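Local coordinates for protein poly A polymerase (Aquifex aeolicus, PDB 1VFG) that adds the terminal adenosine to tRNAs ending in CC, using ATP and magnesium without a nucleic acid template, to complete the 3' CCA end, at residues Arg152-Leu157 and Asn194-Ala199; Ala160-Phe165 and Leu200-Phe205; Ala13-Gly18 and Val32-Glu37. One frame throughout, in Å; residues are numbered along the deposited sequence.

Contact 1: residues Arg152-Leu157 and Asn194-Ala199. With APC (diphosphomethylphosphonic acid adenosyl ester), chain E; nucleotides of chain A.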
loop_
_atom_site.group_PDB
_atom_site.type_symbol
_atom_site.label_atom_id
_atom_site.label_comp_id
_atom_site.label_asym_id
_atom_site.label_seq_id
_atom_site.Cartn_x
_atom_site.Cartn_y
_atom_site.Cartn_z
ATOM N N ARG C 152 12.360 1.181 -3.002
ATOM C CA ARG C 152 12.311 1.673 -1.635
ATOM C C ARG C 152 11.925 3.146 -1.609
ATOM O O ARG C 152 11.449 3.655 -0.590
ATOM C CB ARG C 152 13.660 1.435 -0.943
ATOM C CG ARG C 152 13.877 -0.036 -0.552
ATOM C CD ARG C 152 15.241 -0.351 0.080
ATOM N NE ARG C 152 15.374 -1.785 0.381
ATOM C CZ ARG C 152 16.526 -2.425 0.598
ATOM N NH1 ARG C 152 17.683 -1.772 0.555
ATOM N NH2 ARG C 152 16.524 -3.731 0.852
ATOM N N ILE C 153 12.125 3.827 -2.735
ATOM C CA ILE C 153 11.758 5.232 -2.837
ATOM C C ILE C 153 10.296 5.299 -2.485
ATOM O O ILE C 153 9.901 5.917 -1.490
ATOM C CB ILE C 153 11.850 5.759 -4.260
ATOM C CG1 ILE C 153 13.269 5.694 -4.766
ATOM C CG2 ILE C 153 11.303 7.155 -4.302
ATOM C CD1 ILE C 153 13.401 6.202 -6.163
ATOM N N LEU C 154 9.504 4.647 -3.333
ATOM C CA LEU C 154 8.059 4.573 -3.176
ATOM C C LEU C 154 7.704 4.045 -1.773
ATOM O O LEU C 154 6.750 4.515 -1.134
ATOM C CB LEU C 154 7.471 3.631 -4.229
ATOM C CG LEU C 154 7.823 3.659 -5.722
ATOM C CD1 LEU C 154 7.063 4.760 -6.412
ATOM C CD2 LEU C 154 9.319 3.802 -5.891
ATOM N N ARG C 155 8.469 3.058 -1.303
ATOM C CA ARG C 155 8.230 2.485 0.012
ATOM C C ARG C 155 8.398 3.622 1.025
ATOM O O ARG C 155 7.495 3.927 1.810
ATOM C CB ARG C 155 9.237 1.348 0.313
ATOM C CG ARG C 155 9.264 0.089 -0.630
ATOM C CD ARG C 155 8.480 -1.182 -0.122
ATOM N NE ARG C 155 9.029 -1.856 1.074
ATOM C CZ ARG C 155 8.389 -2.810 1.780
ATOM N NH1 ARG C 155 7.171 -3.230 1.425
ATOM N NH2 ARG C 155 8.941 -3.327 2.880
ATOM N N ALA C 156 9.555 4.266 0.978
ATOM C CA ALA C 156 9.854 5.361 1.890
ATOM C C ALA C 156 8.667 6.284 2.018
ATOM O O ALA C 156 8.205 6.582 3.112
ATOM C CB ALA C 156 11.044 6.130 1.396
ATOM N N LEU C 157 8.171 6.734 0.885
ATOM C CA LEU C 157 7.035 7.634 0.878
ATOM C C LEU C 157 5.784 6.985 1.429
ATOM O O LEU C 157 5.003 7.612 2.152
ATOM C CB LEU C 157 6.778 8.109 -0.539
ATOM C CG LEU C 157 7.851 9.072 -1.028
ATOM C CD1 LEU C 157 9.202 8.770 -0.373
ATOM C CD2 LEU C 157 7.914 9.001 -2.561
ATOM N N ASN C 194 3.650 -2.690 -8.720
ATOM C CA ASN C 194 3.017 -3.265 -7.549
ATOM C C ASN C 194 3.184 -2.367 -6.339
ATOM O O ASN C 194 2.254 -2.227 -5.544
ATOM C CB ASN C 194 3.550 -4.676 -7.276
ATOM C CG ASN C 194 2.615 -5.778 -7.827
ATOM O OD1 ASN C 194 2.252 -5.779 -9.017
ATOM N ND2 ASN C 194 2.227 -6.719 -6.957
ATOM N N GLU C 195 4.341 -1.730 -6.192
ATOM C CA GLU C 195 4.504 -0.862 -5.043
ATOM C C GLU C 195 3.423 0.211 -5.068
ATOM O O GLU C 195 2.786 0.479 -4.050
ATOM C CB GLU C 195 5.883 -0.235 -5.027
ATOM C CG GLU C 195 6.206 0.567 -3.736
ATOM C CD GLU C 195 5.984 -0.174 -2.383
ATOM O OE1 GLU C 195 6.407 -1.343 -2.237
ATOM O OE2 GLU C 195 5.407 0.430 -1.449
ATOM N N ILE C 196 3.192 0.812 -6.229
ATOM C CA ILE C 196 2.149 1.830 -6.327
ATOM C C ILE C 196 0.754 1.296 -5.979
ATOM O O ILE C 196 -0.013 1.963 -5.287
ATOM C CB ILE C 196 2.094 2.435 -7.728
ATOM C CG1 ILE C 196 3.343 3.282 -7.954
ATOM C CG2 ILE C 196 0.846 3.305 -7.889
ATOM C CD1 ILE C 196 3.334 3.983 -9.285
ATOM N N LYS C 197 0.417 0.107 -6.477
ATOM C CA LYS C 197 -0.881 -0.489 -6.179
ATOM C C LYS C 197 -0.995 -0.601 -4.662
ATOM O O LYS C 197 -2.072 -0.424 -4.104
ATOM C CB LYS C 197 -1.026 -1.871 -6.861
ATOM C CG LYS C 197 -1.746 -1.794 -8.229
ATOM C CD LYS C 197 -1.755 -3.109 -9.030
ATOM C CE LYS C 197 -0.609 -3.156 -10.068
ATOM N NZ LYS C 197 -0.666 -4.324 -11.033
ATOM N N LEU C 198 0.133 -0.859 -4.002
ATOM C CA LEU C 198 0.174 -0.993 -2.548
ATOM C C LEU C 198 -0.283 0.321 -1.943
ATOM O O LEU C 198 -1.209 0.357 -1.135
ATOM C CB LEU C 198 1.607 -1.303 -2.094
ATOM C CG LEU C 198 1.885 -2.294 -0.942
ATOM C CD1 LEU C 198 3.388 -2.654 -0.886
ATOM C CD2 LEU C 198 1.403 -1.695 0.388
ATOM N N ALA C 199 0.373 1.400 -2.361
ATOM C CA ALA C 199 0.055 2.739 -1.881
ATOM C C ALA C 199 -1.380 3.079 -2.238
ATOM O O ALA C 199 -2.118 3.685 -1.455
ATOM C CB ALA C 199 1.004 3.765 -2.518
HETATM P PG APC E . 2.450 -3.394 5.782
HETATM O O1G APC E . 2.144 -4.039 4.466
HETATM O O2G APC E . 1.932 -1.929 5.793
HETATM O O3G APC E . 1.772 -4.222 6.913
HETATM P PB APC E . 5.237 -4.313 5.342
HETATM O O1B APC E . 6.447 -4.179 6.172
HETATM O O2B APC E . 5.452 -3.899 3.890
HETATM O O3B APC E . 4.092 -3.452 6.077
HETATM P PA APC E . 4.433 -6.972 4.357
HETATM O O1A APC E . 3.673 -8.054 5.023
HETATM O O2A APC E . 3.658 -6.392 3.166
HETATM C C3A APC E . 4.727 -5.841 5.475
HETATM O "O5'" APC E . 5.914 -7.534 3.923
HETATM C "C5'" APC E . 7.008 -6.657 3.604
HETATM C "C4'" APC E . 8.249 -7.063 4.412
HETATM O "O4'" APC E . 9.308 -7.313 3.545
HETATM C "C3'" APC E . 8.683 -5.974 5.362
HETATM O "O3'" APC E . 8.721 -6.575 6.645
HETATM C "C2'" APC E . 10.045 -5.488 4.864
HETATM O "O2'" APC E . 11.072 -5.298 5.783
HETATM C "C1'" APC E . 10.441 -6.490 3.816
HETATM N N9 APC E . 10.789 -5.998 2.472
HETATM C C8 APC E . 10.072 -6.246 1.316
HETATM N N7 APC E . 10.691 -5.639 0.332
HETATM C C5 APC E . 11.790 -4.996 0.775
HETATM C C6 APC E . 12.799 -4.219 0.224
HETATM N N6 APC E . 12.906 -3.914 -1.058
HETATM N N1 APC E . 13.803 -3.715 1.055
HETATM C C2 APC E . 13.815 -3.976 2.407
HETATM N N3 APC E . 12.824 -4.747 2.979
HETATM C C4 APC E . 11.842 -5.241 2.167
ATOM P P C A 72 4.049 -11.510 -13.972
ATOM O OP1 C A 72 5.266 -10.873 -14.554
ATOM O OP2 C A 72 4.185 -12.747 -13.159
ATOM O "O5'" C A 72 3.301 -10.422 -13.074
ATOM C "C5'" C A 72 3.740 -9.061 -13.043
ATOM C "C4'" C A 72 3.650 -8.520 -11.635
ATOM O "O4'" C A 72 2.265 -8.583 -11.194
ATOM C "C3'" C A 72 4.418 -9.311 -10.586
ATOM O "O3'" C A 72 5.815 -9.021 -10.520
ATOM C "C2'" C A 72 3.669 -8.965 -9.309
ATOM O "O2'" C A 72 4.073 -7.729 -8.762
ATOM C "C1'" C A 72 2.220 -8.921 -9.813
ATOM N N1 C A 72 1.588 -10.244 -9.682
ATOM C C2 C A 72 0.753 -10.495 -8.581
ATOM O O2 C A 72 0.509 -9.576 -7.779
ATOM N N3 C A 72 0.230 -11.732 -8.421
ATOM C C4 C A 72 0.500 -12.691 -9.310
ATOM N N4 C A 72 -0.018 -13.901 -9.094
ATOM C C5 C A 72 1.316 -12.452 -10.454
ATOM C C6 C A 72 1.832 -11.227 -10.601
#
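Arg-155 and Glu-195 cross at about a right angle without forming a salt bridge, although they are opposite in charge and both buried. It is the methylene stem of Arg-155, CG and CD, that lies against the carboxylate. NH1 of Arg-155 stays 4.2 Å from OE1 of Glu-195, and the guanidinium and carboxylate planes stand 86° apart. Each charge is answered elsewhere: Arg-155 NH2 by Asp-105 and Glu-195 OE2 by Arg-158. The Arg-155 chain folds at chi2 and again at chi3, which turns one face of its guanidinium toward the adenosine part of the ATP analogue. C8 of the adenine lies 3.4 Å over that face, toward its rim, while NH1 gives a weak hydrogen bond to O2B on the beta phosphorus (3.1 Å). Arg-155 thereby touches base and phosphate together.

By contrast Arg-152, one turn earlier, is extended from CG to NE, and NE donates to N1 of the analogue at 2.6 Å, with an N-H...N angle of 145°. A donor at N1 reads the Watson-Crick edge of adenine, consistent with selection of ATP.

Away from the nucleotide the interface is apolar. Leu-154 CB rests on Glu-195 CG at 3.4 Å, the two side chains sliding past each other in opposite directions, and Leu-154 CD1 reaches Ile-196 CG1 at 4.3 Å. The short segments run nearly parallel, 9° apart, their axes 9.7 Å apart at closest approach. They belong to helices 152-163 and 189-201, probably part of the neck domain. Tyr-212 of helix 205-214 packs on Leu-154, Leu-157 and Ala-199, and Leu-175 of helix 169-180 covers Ile-153, Ala-156 and Leu-157.

Contact 2: residues Ala160-Phe165 and Leu200-Phe205. With APC (diphosphomethylphosphonic acid adenosyl ester), chain E.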
loop_
_atom_site.group_PDB
_atom_site.type_symbol
_atom_site.label_atom_id
_atom_site.label_comp_id
_atom_site.label_asym_id
_atom_site.label_seq_id
_atom_site.Cartn_x
_atom_site.Cartn_y
_atom_site.Cartn_z
ATOM N N ALA C 160 6.064 6.889 5.152
ATOM C CA ALA C 160 6.103 8.273 5.599
ATOM C C ALA C 160 4.686 8.824 5.508
ATOM O O ALA C 160 4.218 9.563 6.378
ATOM C CB ALA C 160 7.045 9.069 4.714
ATOM N N GLY C 161 3.996 8.439 4.445
ATOM C CA GLY C 161 2.642 8.905 4.260
ATOM C C GLY C 161 1.660 8.209 5.187
ATOM O O GLY C 161 0.886 8.855 5.897
ATOM N N ARG C 162 1.696 6.884 5.199
ATOM C CA ARG C 162 0.792 6.103 6.033
ATOM C C ARG C 162 0.990 6.222 7.551
ATOM O O ARG C 162 0.056 6.047 8.322
ATOM C CB ARG C 162 0.862 4.637 5.597
ATOM C CG ARG C 162 1.163 3.580 6.655
ATOM C CD ARG C 162 1.030 2.167 6.008
ATOM N NE ARG C 162 1.531 1.099 6.867
ATOM C CZ ARG C 162 1.178 0.942 8.145
ATOM N NH1 ARG C 162 0.317 1.785 8.703
ATOM N NH2 ARG C 162 1.696 -0.045 8.881
ATOM N N LEU C 163 2.195 6.531 7.995
ATOM C CA LEU C 163 2.437 6.643 9.423
ATOM C C LEU C 163 2.524 8.087 9.842
ATOM O O LEU C 163 2.608 8.381 11.029
ATOM C CB LEU C 163 3.749 5.975 9.766
ATOM C CG LEU C 163 3.887 4.655 9.075
ATOM C CD1 LEU C 163 5.301 4.164 9.170
ATOM C CD2 LEU C 163 2.919 3.712 9.712
ATOM N N ASN C 164 2.501 8.986 8.862
ATOM C CA ASN C 164 2.640 10.407 9.130
ATOM C C ASN C 164 4.040 10.619 9.704
ATOM O O ASN C 164 4.258 11.400 10.638
ATOM C CB ASN C 164 1.588 10.906 10.117
ATOM C CG ASN C 164 1.635 12.437 10.283
ATOM O OD1 ASN C 164 1.638 13.177 9.286
ATOM N ND2 ASN C 164 1.676 12.916 11.538
ATOM N N PHE C 165 4.990 9.888 9.135
ATOM C CA PHE C 165 6.383 9.973 9.537
ATOM C C PHE C 165 7.099 10.822 8.510
ATOM O O PHE C 165 6.616 11.007 7.394
ATOM C CB PHE C 165 6.993 8.575 9.574
ATOM C CG PHE C 165 6.673 7.803 10.831
ATOM C CD1 PHE C 165 5.496 8.041 11.535
ATOM C CD2 PHE C 165 7.546 6.817 11.304
ATOM C CE1 PHE C 165 5.186 7.311 12.699
ATOM C CE2 PHE C 165 7.251 6.082 12.462
ATOM C CZ PHE C 165 6.066 6.332 13.158
ATOM N N LEU C 200 -1.759 2.678 -3.442
ATOM C CA LEU C 200 -3.096 2.918 -3.947
ATOM C C LEU C 200 -4.144 2.360 -2.982
ATOM O O LEU C 200 -5.235 2.915 -2.849
ATOM C CB LEU C 200 -3.218 2.286 -5.332
ATOM C CG LEU C 200 -4.512 2.529 -6.083
ATOM C CD1 LEU C 200 -4.254 2.594 -7.582
ATOM C CD2 LEU C 200 -5.484 1.419 -5.718
ATOM N N ARG C 201 -3.796 1.278 -2.294
ATOM C CA ARG C 201 -4.701 0.652 -1.338
ATOM C C ARG C 201 -4.755 1.434 -0.019
ATOM O O ARG C 201 -5.708 1.323 0.746
ATOM C CB ARG C 201 -4.262 -0.797 -1.071
ATOM C CG ARG C 201 -4.951 -1.875 -1.935
ATOM C CD ARG C 201 -4.121 -2.410 -3.132
ATOM N NE ARG C 201 -4.146 -1.541 -4.315
ATOM C CZ ARG C 201 -3.942 -1.961 -5.562
ATOM N NH1 ARG C 201 -3.701 -3.243 -5.811
ATOM N NH2 ARG C 201 -3.969 -1.097 -6.566
ATOM N N GLU C 202 -3.731 2.236 0.236
ATOM C CA GLU C 202 -3.666 3.017 1.463
ATOM C C GLU C 202 -4.886 3.901 1.716
ATOM O O GLU C 202 -5.562 4.340 0.786
ATOM C CB GLU C 202 -2.410 3.889 1.459
ATOM C CG GLU C 202 -1.332 3.465 2.442
ATOM C CD GLU C 202 -1.788 3.503 3.895
ATOM O OE1 GLU C 202 -2.399 4.517 4.325
ATOM O OE2 GLU C 202 -1.519 2.516 4.613
ATOM N N ASP C 203 -5.151 4.159 2.991
ATOM C CA ASP C 203 -6.262 5.002 3.375
ATOM C C ASP C 203 -5.752 6.432 3.433
ATOM O O ASP C 203 -6.520 7.383 3.351
ATOM C CB ASP C 203 -6.815 4.560 4.735
ATOM C CG ASP C 203 -8.241 3.998 4.647
ATOM O OD1 ASP C 203 -8.621 3.453 3.572
ATOM O OD2 ASP C 203 -8.979 4.095 5.664
ATOM N N ARG C 204 -4.449 6.586 3.593
ATOM C CA ARG C 204 -3.870 7.907 3.620
ATOM C C ARG C 204 -3.120 8.038 2.323
ATOM O O ARG C 204 -2.119 8.728 2.219
ATOM C CB ARG C 204 -2.942 8.074 4.804
ATOM C CG ARG C 204 -3.669 8.579 6.010
ATOM C CD ARG C 204 -2.682 9.148 6.973
ATOM N NE ARG C 204 -3.009 10.516 7.340
ATOM C CZ ARG C 204 -2.088 11.443 7.572
ATOM N NH1 ARG C 204 -0.799 11.121 7.462
ATOM N NH2 ARG C 204 -2.452 12.684 7.904
ATOM N N PHE C 205 -3.632 7.353 1.320
ATOM C CA PHE C 205 -3.047 7.374 -0.002
ATOM C C PHE C 205 -2.800 8.787 -0.546
ATOM O O PHE C 205 -1.738 9.051 -1.125
ATOM C CB PHE C 205 -3.947 6.585 -0.963
ATOM C CG PHE C 205 -3.527 6.674 -2.408
ATOM C CD1 PHE C 205 -2.203 6.456 -2.772
ATOM C CD2 PHE C 205 -4.454 6.987 -3.404
ATOM C CE1 PHE C 205 -1.804 6.546 -4.108
ATOM C CE2 PHE C 205 -4.067 7.077 -4.738
ATOM C CZ PHE C 205 -2.735 6.857 -5.089
HETATM P PG APC E . 2.450 -3.394 5.782
HETATM O O1G APC E . 2.144 -4.039 4.466
HETATM O O2G APC E . 1.932 -1.929 5.793
HETATM O O3G APC E . 1.772 -4.222 6.913
HETATM P PB APC E . 5.237 -4.313 5.342
HETATM O O1B APC E . 6.447 -4.179 6.172
HETATM O O2B APC E . 5.452 -3.899 3.890
HETATM O O3B APC E . 4.092 -3.452 6.077
HETATM P PA APC E . 4.433 -6.972 4.357
HETATM O O1A APC E . 3.673 -8.054 5.023
HETATM O O2A APC E . 3.658 -6.392 3.166
HETATM C C3A APC E . 4.727 -5.841 5.475
HETATM O "O5'" APC E . 5.914 -7.534 3.923
HETATM C "C5'" APC E . 7.008 -6.657 3.604
HETATM C "C4'" APC E . 8.249 -7.063 4.412
HETATM O "O4'" APC E . 9.308 -7.313 3.545
HETATM C "C3'" APC E . 8.683 -5.974 5.362
HETATM O "O3'" APC E . 8.721 -6.575 6.645
HETATM C "C2'" APC E . 10.045 -5.488 4.864
HETATM O "O2'" APC E . 11.072 -5.298 5.783
HETATM C "C1'" APC E . 10.441 -6.490 3.816
HETATM N N9 APC E . 10.789 -5.998 2.472
HETATM C C8 APC E . 10.072 -6.246 1.316
HETATM N N7 APC E . 10.691 -5.639 0.332
HETATM C C5 APC E . 11.790 -4.996 0.775
HETATM C C6 APC E . 12.799 -4.219 0.224
HETATM N N6 APC E . 12.906 -3.914 -1.058
HETATM N N1 APC E . 13.803 -3.715 1.055
HETATM C C2 APC E . 13.815 -3.976 2.407
HETATM N N3 APC E . 12.824 -4.747 2.979
HETATM C C4 APC E . 11.842 -5.241 2.167
#
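Arg-162 lays its aliphatic stem across the carboxylate of Glu-202, its CB 3.3 Å from Glu-202 OE2. The helix carrying it stops in a Schellman motif, with Asn-164 as the C-prime residue at positive phi (64°): Phe-165 N bonds to Ala-160 O, and Asn-164 N bonds weakly to Gly-161 O.

Although the guanidinium of Arg-162 and the carboxylate of Glu-202 lie in nearly parallel planes, 12° apart, their charged atoms do not meet, NE remaining 4.0 Å from OE2. The chain of Arg-162 runs extended from CG to NE and leads away to the gamma-phosphate of the ATP analogue, where NE makes a weak hydrogen bond to O2G (3.2 Å). The nearby carboxylate probably tempers the positive charge brought to the phosphates.

Arg-204 reaches the helix end from the other segment. Its NH1 donates to Gly-161 O at 3.2 Å, nearly in line with the carbonyl bond (C=O...N 167°), and also brushes CB of Asn-164. Glu-207 forms a salt bridge with NH2 of the same guanidinium. Glu-202 OE1 also holds the turn before helix 205-214, accepting Arg-204 N at 3.0 Å on its anti side.

Contact 3: residues Ala13-Gly18 and Val32-Glu37. With APC (diphosphomethylphosphonic acid adenosyl ester), chain E.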
loop_
_atom_site.group_PDB
_atom_site.type_symbol
_atom_site.label_atom_id
_atom_site.label_comp_id
_atom_site.label_asym_id
_atom_site.label_seq_id
_atom_site.Cartn_x
_atom_site.Cartn_y
_atom_site.Cartn_z
ATOM N N ALA C 13 15.036 -18.626 16.512
ATOM C CA ALA C 13 14.118 -18.024 15.559
ATOM C C ALA C 13 13.640 -16.705 16.120
ATOM O O ALA C 13 13.726 -16.489 17.323
ATOM C CB ALA C 13 12.945 -18.942 15.309
ATOM N N TYR C 14 13.166 -15.815 15.249
ATOM C CA TYR C 14 12.689 -14.512 15.679
ATOM C C TYR C 14 11.684 -14.049 14.665
ATOM O O TYR C 14 11.764 -14.407 13.487
ATOM C CB TYR C 14 13.831 -13.492 15.720
ATOM C CG TYR C 14 15.116 -14.037 16.285
ATOM C CD1 TYR C 14 15.793 -15.073 15.642
ATOM C CD2 TYR C 14 15.633 -13.568 17.486
ATOM C CE1 TYR C 14 16.944 -15.646 16.179
ATOM C CE2 TYR C 14 16.797 -14.132 18.034
ATOM C CZ TYR C 14 17.440 -15.178 17.366
ATOM O OH TYR C 14 18.567 -15.773 17.883
ATOM N N ILE C 15 10.706 -13.293 15.132
ATOM C CA ILE C 15 9.744 -12.717 14.217
ATOM C C ILE C 15 10.521 -11.487 13.707
ATOM O O ILE C 15 11.382 -10.943 14.426
ATOM C CB ILE C 15 8.498 -12.299 14.937
ATOM C CG1 ILE C 15 8.890 -11.755 16.288
ATOM C CG2 ILE C 15 7.610 -13.452 15.127
ATOM C CD1 ILE C 15 8.585 -10.291 16.394
ATOM N N VAL C 16 10.221 -11.021 12.497
ATOM C CA VAL C 16 11.020 -9.940 11.964
ATOM C C VAL C 16 10.369 -8.789 11.213
ATOM O O VAL C 16 9.288 -8.899 10.630
ATOM C CB VAL C 16 12.118 -10.554 11.072
ATOM C CG1 VAL C 16 11.620 -10.637 9.633
ATOM C CG2 VAL C 16 13.426 -9.798 11.233
ATOM N N GLY C 17 11.082 -7.674 11.247
ATOM C CA GLY C 17 10.673 -6.464 10.567
ATOM C C GLY C 17 9.214 -6.085 10.472
ATOM O O GLY C 17 8.595 -5.720 11.470
ATOM N N GLY C 18 8.687 -6.145 9.250
ATOM C CA GLY C 18 7.312 -5.767 8.978
ATOM C C GLY C 18 6.376 -5.868 10.155
ATOM O O GLY C 18 5.920 -4.858 10.690
ATOM N N VAL C 32 2.719 -13.152 9.708
ATOM C CA VAL C 32 3.910 -13.106 10.545
ATOM C C VAL C 32 5.145 -13.641 9.845
ATOM O O VAL C 32 5.105 -14.705 9.247
ATOM C CB VAL C 32 3.716 -13.910 11.804
ATOM C CG1 VAL C 32 4.926 -13.744 12.711
ATOM C CG2 VAL C 32 2.466 -13.433 12.485
ATOM N N ASP C 33 6.250 -12.913 9.938
ATOM C CA ASP C 33 7.480 -13.325 9.283
ATOM C C ASP C 33 8.540 -13.794 10.291
ATOM O O ASP C 33 8.728 -13.170 11.334
ATOM C CB ASP C 33 8.036 -12.159 8.439
ATOM C CG ASP C 33 6.972 -11.506 7.517
ATOM O OD1 ASP C 33 5.916 -12.133 7.265
ATOM O OD2 ASP C 33 7.205 -10.363 7.039
ATOM N N PHE C 34 9.233 -14.888 9.981
ATOM C CA PHE C 34 10.255 -15.401 10.868
ATOM C C PHE C 34 11.545 -15.540 10.181
ATOM O O PHE C 34 11.592 -15.664 8.967
ATOM C CB PHE C 34 9.906 -16.770 11.338
ATOM C CG PHE C 34 8.592 -16.846 11.938
ATOM C CD1 PHE C 34 7.463 -16.714 11.157
ATOM C CD2 PHE C 34 8.460 -17.041 13.298
ATOM C CE1 PHE C 34 6.213 -16.768 11.723
ATOM C CE2 PHE C 34 7.214 -17.096 13.876
ATOM C CZ PHE C 34 6.085 -16.963 13.085
ATOM N N VAL C 35 12.600 -15.546 10.978
ATOM C CA VAL C 35 13.946 -15.727 10.461
ATOM C C VAL C 35 14.597 -16.732 11.391
ATOM O O VAL C 35 14.665 -16.510 12.602
ATOM C CB VAL C 35 14.775 -14.409 10.461
ATOM C CG1 VAL C 35 16.243 -14.719 10.126
ATOM C CG2 VAL C 35 14.208 -13.410 9.439
ATOM N N VAL C 36 15.049 -17.845 10.827
ATOM C CA VAL C 36 15.677 -18.889 11.612
ATOM C C VAL C 36 17.194 -18.868 11.423
ATOM O O VAL C 36 17.678 -18.747 10.288
ATOM C CB VAL C 36 15.150 -20.263 11.178
ATOM C CG1 VAL C 36 15.712 -21.353 12.068
ATOM C CG2 VAL C 36 13.654 -20.264 11.188
ATOM N N GLU C 37 17.936 -18.952 12.530
ATOM C CA GLU C 37 19.395 -19.015 12.468
ATOM C C GLU C 37 19.734 -20.520 12.315
ATOM O O GLU C 37 20.549 -21.083 13.066
ATOM C CB GLU C 37 20.047 -18.483 13.753
ATOM C CG GLU C 37 20.161 -16.991 13.913
ATOM C CD GLU C 37 20.864 -16.614 15.220
ATOM O OE1 GLU C 37 20.575 -17.245 16.268
ATOM O OE2 GLU C 37 21.700 -15.684 15.210
HETATM P PG APC E . 2.450 -3.394 5.782
HETATM O O1G APC E . 2.144 -4.039 4.466
HETATM O O2G APC E . 1.932 -1.929 5.793
HETATM O O3G APC E . 1.772 -4.222 6.913
HETATM P PB APC E . 5.237 -4.313 5.342
HETATM O O1B APC E . 6.447 -4.179 6.172
HETATM O O2B APC E . 5.452 -3.899 3.890
HETATM O O3B APC E . 4.092 -3.452 6.077
HETATM P PA APC E . 4.433 -6.972 4.357
HETATM O O1A APC E . 3.673 -8.054 5.023
HETATM O O2A APC E . 3.658 -6.392 3.166
HETATM C C3A APC E . 4.727 -5.841 5.475
HETATM O "O5'" APC E . 5.914 -7.534 3.923
HETATM C "C5'" APC E . 7.008 -6.657 3.604
HETATM C "C4'" APC E . 8.249 -7.063 4.412
HETATM O "O4'" APC E . 9.308 -7.313 3.545
HETATM C "C3'" APC E . 8.683 -5.974 5.362
HETATM O "O3'" APC E . 8.721 -6.575 6.645
HETATM C "C2'" APC E . 10.045 -5.488 4.864
HETATM O "O2'" APC E . 11.072 -5.298 5.783
HETATM C "C1'" APC E . 10.441 -6.490 3.816
HETATM N N9 APC E . 10.789 -5.998 2.472
HETATM C C8 APC E . 10.072 -6.246 1.316
HETATM N N7 APC E . 10.691 -5.639 0.332
HETATM C C5 APC E . 11.790 -4.996 0.775
HETATM C C6 APC E . 12.799 -4.219 0.224
HETATM N N6 APC E . 12.906 -3.914 -1.058
HETATM N N1 APC E . 13.803 -3.715 1.055
HETATM C C2 APC E . 13.815 -3.976 2.407
HETATM N N3 APC E . 12.824 -4.747 2.979
HETATM C C4 APC E . 11.842 -5.241 2.167
#
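Tyr-14 and Val-35 form a hydrogen-bonded antiparallel pair: Val-35 N donates to Tyr-14 O at 2.9 Å (N-H...O 151°), and Tyr-14 N donates to Val-35 O at 3.1 Å. A third backbone bond runs from Val-16 N to Asp-33 O at 2.9 Å. Beyond the end of the ladder, Tyr-14 OH donates to Glu-37 OE1 at 3.0 Å. Here the hydroxyl comes from above the carboxylate, 68° out of its plane, and ring and carboxylate are turned 86° against each other. The Glu-37 chain stays extended beyond CG, long enough to bring its carboxylate to the rim of the phenol. CA-H groups of Ala-13, Ile-15 and Phe-34 make secondary contacts with the same carbonyl oxygens that accept the N-H bonds, those of Val-35, Asp-33 and Tyr-14 respectively.

These are neighbouring strands of the head domain sheet, and they carry the signature of the nucleotidyltransferase fold: a Gly-Gly turn after the first strand, Gly-17 and Gly-18, and an Asp-x-Asp pair, Asp-31 and Asp-33, on the second. The two aspartates are inferred to bind magnesium. The bound ATP analogue approaches at Gly-18, whose N lies near its O3', though that oxygen is less surely placed.

On the face bearing Ala-13, Ile-15, Phe-34 and Val-36, Ile-15 CG2 touches both Val-32 CG1 (3.6 Å) and Phe-34 CE2 (3.9 Å). Phe-34 also meets the ring of Phe-75. Val-35, on the other face with Tyr-14, meets Val-16 CG1 through its CG2 at 3.8 Å, and Leu-101 of helix 97-102 touches Val-16. Strand 71-77 flanks strand 31-36, while strand 112-114 borders strand 13-16, with Ile-113 bonding to Ile-15 through the backbone.

From the N terminus, contact 3 closes first, bringing strand 31-36 back onto strand 13-16 after an excursion through helix 18-24, and it is complete before the other two begin. Contacts 1 and 2 both join helix 152-163, or its end, to helix 189-201 and the turn after it. Their segments alternate along the chain, 152-157, 160-165, 194-199, 200-205, so the two closures cross, with helix 169-180 inside both. They touch directly where Ala-199 O packs on Phe-205 CD1 (3.1 Å). Contact 3 lies about 22 Å from contact 1 and 24 Å from contact 2, centre to centre, yet all three touch the ATP analogue, which bridges the head sheet and the helices.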